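Side-chain contact in acyl-CoA dehydrogenase (Geobacillus kaustophilus, PDB 2PG0), which is an FAD-dependent flavoenzyme of the acyl-CoA dehydrogenase family that probably introduces an alpha-beta double bond into thioester-bound acyl chains: residues Ile329-Lys334 against Gly370-Met375. Sequence-based numbering, arbitrary orientation.
Sequences ITEMAK and GTNEMM. With FAD (flavin-adenine dinucleotide), chain C.
The carboxamide of Asn-372 reaches across to helix 319-343 and ends between the side chains of Thr-330 and Glu-331, with ND2 serving both. One N-H runs nearly straight to Thr-330 OG1 (ND2 to OG1 2.9 Å), and the hydroxyl oxygen lies close to the amide plane. The other goes to Glu-331 OE2, also 2.9 Å from ND2, where it arrives on the anti side and 30° out of the carboxylate plane. Amide and carboxylate are turned 75° against each other, and CG of Glu-331 lies alongside ND2 at 3.5 Å. A bend at chi2 (-56°) folds the glutamate back, bringing its carboxylate both to the amide and to Lys-334, whose NZ forms a salt bridge with OE1 on the syn side (3.0 Å). Lys-326, one turn before Thr-330, completes the grip: its NZ bonds to Asn-372 OD1, fixing which way round the amide sits, and its carbonyl oxygen pairs with Thr-330 OG1. A leucine in place of Asn-372 would probably leave Glu-331 OE2 and the Lys-326 ammonium each short of a partner in this buried join. Next to the asparagine, Thr-371 N-caps helix 372-382, its OG1 accepting from Met-374 N (3.1 Å) while donating to FAD O2B (2.9 Å). That ribose hydroxyl in turn donates to Glu-373 OE1 at 2.7 Å, and Glu-373 OE2 forms a salt bridge with Arg-290 of the second subunit. Within the C-terminal helical domain, the contact thus fastens the cofactor-binding start of the last helix to helix 319-343, at the FAD adenosine site of the acyl-CoA dehydrogenase fold.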
ATOM      1  N   ILE A 329      -5.660   3.781  13.441  1.00 10.79           N
ATOM      2  CA  ILE A 329      -4.703   4.749  13.996  1.00 11.35           C
ATOM      3  C   ILE A 329      -3.378   4.074  14.382  1.00 11.24           C
ATOM      4  O   ILE A 329      -2.303   4.633  14.153  1.00 11.22           O
ATOM      5  CB  ILE A 329      -5.297   5.590  15.158  1.00 11.49           C
ATOM      6  CG1 ILE A 329      -6.422   6.491  14.632  1.00 11.43           C
ATOM      7  CG2 ILE A 329      -4.219   6.480  15.787  1.00 11.39           C
ATOM      8  CD1 ILE A 329      -7.262   7.179  15.728  1.00 12.64           C
ATOM      9  N   THR A 330      -3.449   2.878  14.960  1.00 11.46           N
ATOM     10  CA  THR A 330      -2.213   2.161  15.296  1.00 11.88           C
ATOM     11  C   THR A 330      -1.407   1.802  14.039  1.00 12.29           C
ATOM     12  O   THR A 330      -0.190   1.998  14.012  1.00 11.78           O
ATOM     13  CB  THR A 330      -2.432   0.944  16.228  1.00 12.04           C
ATOM     14  OG1 THR A 330      -3.326  -0.006  15.619  1.00 12.02           O
ATOM     15  CG2 THR A 330      -2.963   1.392  17.599  1.00 11.24           C
ATOM     16  N   GLU A 331      -2.075   1.300  12.994  1.00 12.82           N
ATOM     17  CA  GLU A 331      -1.384   1.030  11.722  1.00 13.68           C
ATOM     18  C   GLU A 331      -0.814   2.308  11.112  1.00 13.75           C
ATOM     19  O   GLU A 331       0.300   2.303  10.601  1.00 13.17           O
ATOM     20  CB  GLU A 331      -2.285   0.319  10.706  1.00 14.03           C
ATOM     21  CG  GLU A 331      -2.665  -1.113  11.082  1.00 16.00           C
ATOM     22  CD  GLU A 331      -1.469  -2.051  11.333  1.00 19.21           C
ATOM     23  OE1 GLU A 331      -0.362  -1.824  10.799  1.00 20.96           O
ATOM     24  OE2 GLU A 331      -1.657  -3.043  12.066  1.00 21.26           O
ATOM     25  N   MET A 332      -1.581   3.397  11.188  1.00 14.68           N
ATOM     26  CA  MET A 332      -1.152   4.692  10.661  1.00 17.50           C
ATOM     27  C   MET A 332       0.098   5.187  11.394  1.00 15.15           C
ATOM     28  O   MET A 332       1.029   5.687  10.776  1.00 14.73           O
ATOM     29  CB  MET A 332      -2.274   5.711  10.810  1.00 16.67           C
ATOM     30  CG  MET A 332      -2.142   6.916   9.918  1.00 19.77           C
ATOM     31  SD  MET A 332      -3.145   8.240  10.604  1.00 27.81           S
ATOM     32  CE  MET A 332      -2.078   8.673  12.010  1.00 25.31           C
ATOM     33  N   ALA A 333       0.119   5.011  12.713  1.00 14.60           N
ATOM     34  CA  ALA A 333       1.250   5.453  13.519  1.00 12.91           C
ATOM     35  C   ALA A 333       2.490   4.608  13.211  1.00 12.52           C
ATOM     36  O   ALA A 333       3.610   5.120  13.190  1.00 12.14           O
ATOM     37  CB  ALA A 333       0.894   5.418  14.998  1.00 13.41           C
ATOM     38  N   LYS A 334       2.282   3.317  12.939  1.00 12.07           N
ATOM     39  CA  LYS A 334       3.370   2.439  12.502  1.00 12.01           C
ATOM     40  C   LYS A 334       3.976   2.915  11.182  1.00 11.58           C
ATOM     41  O   LYS A 334       5.194   2.921  11.026  1.00 11.12           O
ATOM     42  CB  LYS A 334       2.890   0.983  12.409  1.00 12.27           C
ATOM     43  CG  LYS A 334       2.793   0.291  13.770  1.00 12.11           C
ATOM     44  CD  LYS A 334       1.914  -0.971  13.726  1.00 12.81           C
ATOM     45  CE  LYS A 334       2.492  -2.064  12.850  1.00 15.63           C
ATOM     46  NZ  LYS A 334       1.489  -3.183  12.676  1.00 15.12           N
ATOM     47  N   GLY A 370      -6.363  -5.939  22.305  1.00 15.81           N
ATOM     48  CA  GLY A 370      -6.992  -6.676  21.210  1.00 15.18           C
ATOM     49  C   GLY A 370      -6.203  -6.411  19.949  1.00 14.85           C
ATOM     50  O   GLY A 370      -5.980  -5.255  19.592  1.00 14.76           O
ATOM     51  N   THR A 371      -5.764  -7.471  19.271  1.00 14.18           N
ATOM     52  CA  THR A 371      -5.005  -7.299  18.033  1.00 13.18           C
ATOM     53  C   THR A 371      -5.857  -6.606  16.975  1.00 12.55           C
ATOM     54  O   THR A 371      -7.090  -6.614  17.046  1.00 12.44           O
ATOM     55  CB  THR A 371      -4.545  -8.636  17.428  1.00 13.41           C
ATOM     56  OG1 THR A 371      -5.699  -9.397  17.044  1.00 12.67           O
ATOM     57  CG2 THR A 371      -3.699  -9.424  18.411  1.00 13.64           C
ATOM     58  N   ASN A 372      -5.195  -6.018  15.986  1.00 11.86           N
ATOM     59  CA  ASN A 372      -5.912  -5.335  14.910  1.00 11.51           C
ATOM     60  C   ASN A 372      -6.754  -6.319  14.084  1.00 11.47           C
ATOM     61  O   ASN A 372      -7.789  -5.943  13.518  1.00 11.29           O
ATOM     62  CB  ASN A 372      -4.942  -4.490  14.069  1.00 11.39           C
ATOM     63  CG  ASN A 372      -4.480  -3.237  14.806  1.00 11.68           C
ATOM     64  OD1 ASN A 372      -4.929  -2.963  15.927  1.00 11.89           O
ATOM     65  ND2 ASN A 372      -3.611  -2.454  14.170  1.00 10.11           N
ATOM     66  N   GLU A 373      -6.334  -7.588  14.068  1.00 11.25           N
ATOM     67  CA  GLU A 373      -7.127  -8.658  13.444  1.00 11.88           C
ATOM     68  C   GLU A 373      -8.430  -8.852  14.218  1.00 11.79           C
ATOM     69  O   GLU A 373      -9.491  -9.055  13.615  1.00 11.64           O
ATOM     70  CB  GLU A 373      -6.348  -9.975  13.387  1.00 11.67           C
ATOM     71  CG  GLU A 373      -5.142  -9.969  12.439  1.00 14.15           C
ATOM     72  CD  GLU A 373      -3.935  -9.180  12.954  1.00 18.27           C
ATOM     73  OE1 GLU A 373      -3.738  -9.043  14.192  1.00 16.19           O
ATOM     74  OE2 GLU A 373      -3.170  -8.688  12.093  1.00 20.82           O
ATOM     75  N   MET A 374      -8.359  -8.780  15.551  1.00 11.56           N
ATOM     76  CA  MET A 374      -9.584  -8.841  16.355  1.00 11.54           C
ATOM     77  C   MET A 374     -10.482  -7.615  16.135  1.00 11.25           C
ATOM     78  O   MET A 374     -11.705  -7.734  16.133  1.00 11.24           O
ATOM     79  CB  MET A 374      -9.271  -9.049  17.848  1.00 11.75           C
ATOM     80  CG  MET A 374      -8.670 -10.419  18.188  1.00 12.11           C
ATOM     81  SD  MET A 374      -9.710 -11.849  17.757  1.00 11.59           S
ATOM     82  CE  MET A 374      -9.113 -12.279  16.122  1.00 15.57           C
ATOM     83  N   MET A 375      -9.880  -6.440  15.939  1.00 11.39           N
ATOM     84  CA  MET A 375     -10.657  -5.223  15.644  1.00 11.33           C
ATOM     85  C   MET A 375     -11.436  -5.385  14.332  1.00 11.59           C
ATOM     86  O   MET A 375     -12.619  -5.042  14.262  1.00 11.23           O
ATOM     87  CB  MET A 375      -9.772  -3.971  15.581  1.00 10.90           C
ATOM     88  CG  MET A 375      -9.027  -3.593  16.879  1.00 11.23           C
ATOM     89  SD  MET A 375     -10.064  -3.420  18.368  1.00  6.78           S
ATOM     90  CE  MET A 375      -9.760  -5.027  19.106  1.00 12.55           C
TER
HETATM   91  PA  FAD C 401      -2.518 -14.602  19.830  1.00 16.28           P
HETATM   92  O1A FAD C 401      -1.885 -15.943  20.050  1.00 16.08           O
HETATM   93  O2A FAD C 401      -3.919 -14.500  20.379  1.00 15.14           O
HETATM   94  O5B FAD C 401      -2.506 -14.259  18.250  1.00 15.35           O
HETATM   95  C5B FAD C 401      -1.298 -14.332  17.507  1.00 17.28           C
HETATM   96  C4B FAD C 401      -1.565 -13.771  16.110  1.00 17.60           C
HETATM   97  O4B FAD C 401      -2.590 -14.538  15.497  1.00 18.70           O
HETATM   98  C3B FAD C 401      -2.071 -12.332  16.183  1.00 17.89           C
HETATM   99  O3B FAD C 401      -1.570 -11.571  15.104  1.00 19.40           O
HETATM  100  C2B FAD C 401      -3.564 -12.472  16.011  1.00 18.21           C
HETATM  101  O2B FAD C 401      -4.183 -11.304  15.505  1.00 18.29           O
HETATM  102  C1B FAD C 401      -3.631 -13.673  15.068  1.00 18.42           C
HETATM  103  N9A FAD C 401      -4.965 -14.298  15.127  1.00 19.15           N
HETATM  104  C8A FAD C 401      -5.525 -14.979  16.181  1.00 19.14           C
HETATM  105  N7A FAD C 401      -6.770 -15.364  15.825  1.00 18.84           N
HETATM  106  C5A FAD C 401      -7.010 -14.939  14.565  1.00 19.24           C
HETATM  107  C6A FAD C 401      -8.113 -15.061  13.727  1.00 19.20           C
HETATM  108  N6A FAD C 401      -9.247 -15.596  14.189  1.00 20.03           N
HETATM  109  N1A FAD C 401      -8.067 -14.503  12.465  1.00 19.34           N
HETATM  110  C2A FAD C 401      -6.939 -13.834  12.024  1.00 19.38           C
HETATM  111  N3A FAD C 401      -5.838 -13.725  12.855  1.00 18.46           N
HETATM  112  C4A FAD C 401      -5.881 -14.264  14.110  1.00 19.67           C
HETATM  113  N1  FAD C 401      -2.788  -8.523  28.544  1.00 18.09           N
HETATM  114  C2  FAD C 401      -3.512  -8.293  29.700  1.00 18.90           C
HETATM  115  O2  FAD C 401      -4.457  -9.033  29.985  1.00 18.51           O
HETATM  116  N3  FAD C 401      -3.166  -7.243  30.541  1.00 18.29           N
HETATM  117  C4  FAD C 401      -2.098  -6.428  30.227  1.00 18.71           C
HETATM  118  O4  FAD C 401      -1.790  -5.506  30.986  1.00 18.17           O
HETATM  119  C4X FAD C 401      -1.374  -6.652  29.051  1.00 18.78           C
HETATM  120  N5  FAD C 401      -0.302  -5.838  28.721  1.00 19.05           N
HETATM  121  C5X FAD C 401       0.438  -6.073  27.576  1.00 18.40           C
HETATM  122  C6  FAD C 401       1.522  -5.252  27.289  1.00 18.25           C
HETATM  123  C7  FAD C 401       2.270  -5.473  26.136  1.00 18.35           C
HETATM  124  C7M FAD C 401       3.424  -4.550  25.864  1.00 18.85           C
HETATM  125  C8  FAD C 401       1.927  -6.529  25.270  1.00 18.63           C
HETATM  126  C8M FAD C 401       2.689  -6.828  24.009  1.00 18.79           C
HETATM  127  C9  FAD C 401       0.848  -7.352  25.567  1.00 18.35           C
HETATM  128  C9A FAD C 401       0.089  -7.128  26.720  1.00 18.58           C
HETATM  129  N10 FAD C 401      -1.007  -7.936  27.030  1.00 18.76           N
HETATM  130  C10 FAD C 401      -1.722  -7.711  28.204  1.00 18.31           C
HETATM  131  C1' FAD C 401      -1.474  -9.034  26.099  1.00 17.78           C
HETATM  132  C2' FAD C 401      -2.066  -8.588  24.751  1.00 18.76           C
HETATM  133  O2' FAD C 401      -3.380  -8.079  24.854  1.00 19.27           O
HETATM  134  C3' FAD C 401      -2.057  -9.809  23.836  1.00 17.65           C
HETATM  135  O3' FAD C 401      -0.722  -9.982  23.411  1.00 16.65           O
HETATM  136  C4' FAD C 401      -2.992  -9.710  22.621  1.00 18.20           C
HETATM  137  O4' FAD C 401      -4.356  -9.729  22.999  1.00 19.08           O
HETATM  138  C5' FAD C 401      -2.747 -10.836  21.617  1.00 18.24           C
HETATM  139  O5' FAD C 401      -2.767 -12.100  22.255  1.00 18.52           O
HETATM  140  P   FAD C 401      -1.538 -13.109  22.022  1.00 18.68           P
HETATM  141  O1P FAD C 401      -0.230 -12.415  22.307  1.00 18.78           O
HETATM  142  O2P FAD C 401      -1.723 -14.337  22.868  1.00 18.36           O
HETATM  143  O3P FAD C 401      -1.564 -13.457  20.443  1.00 17.05           O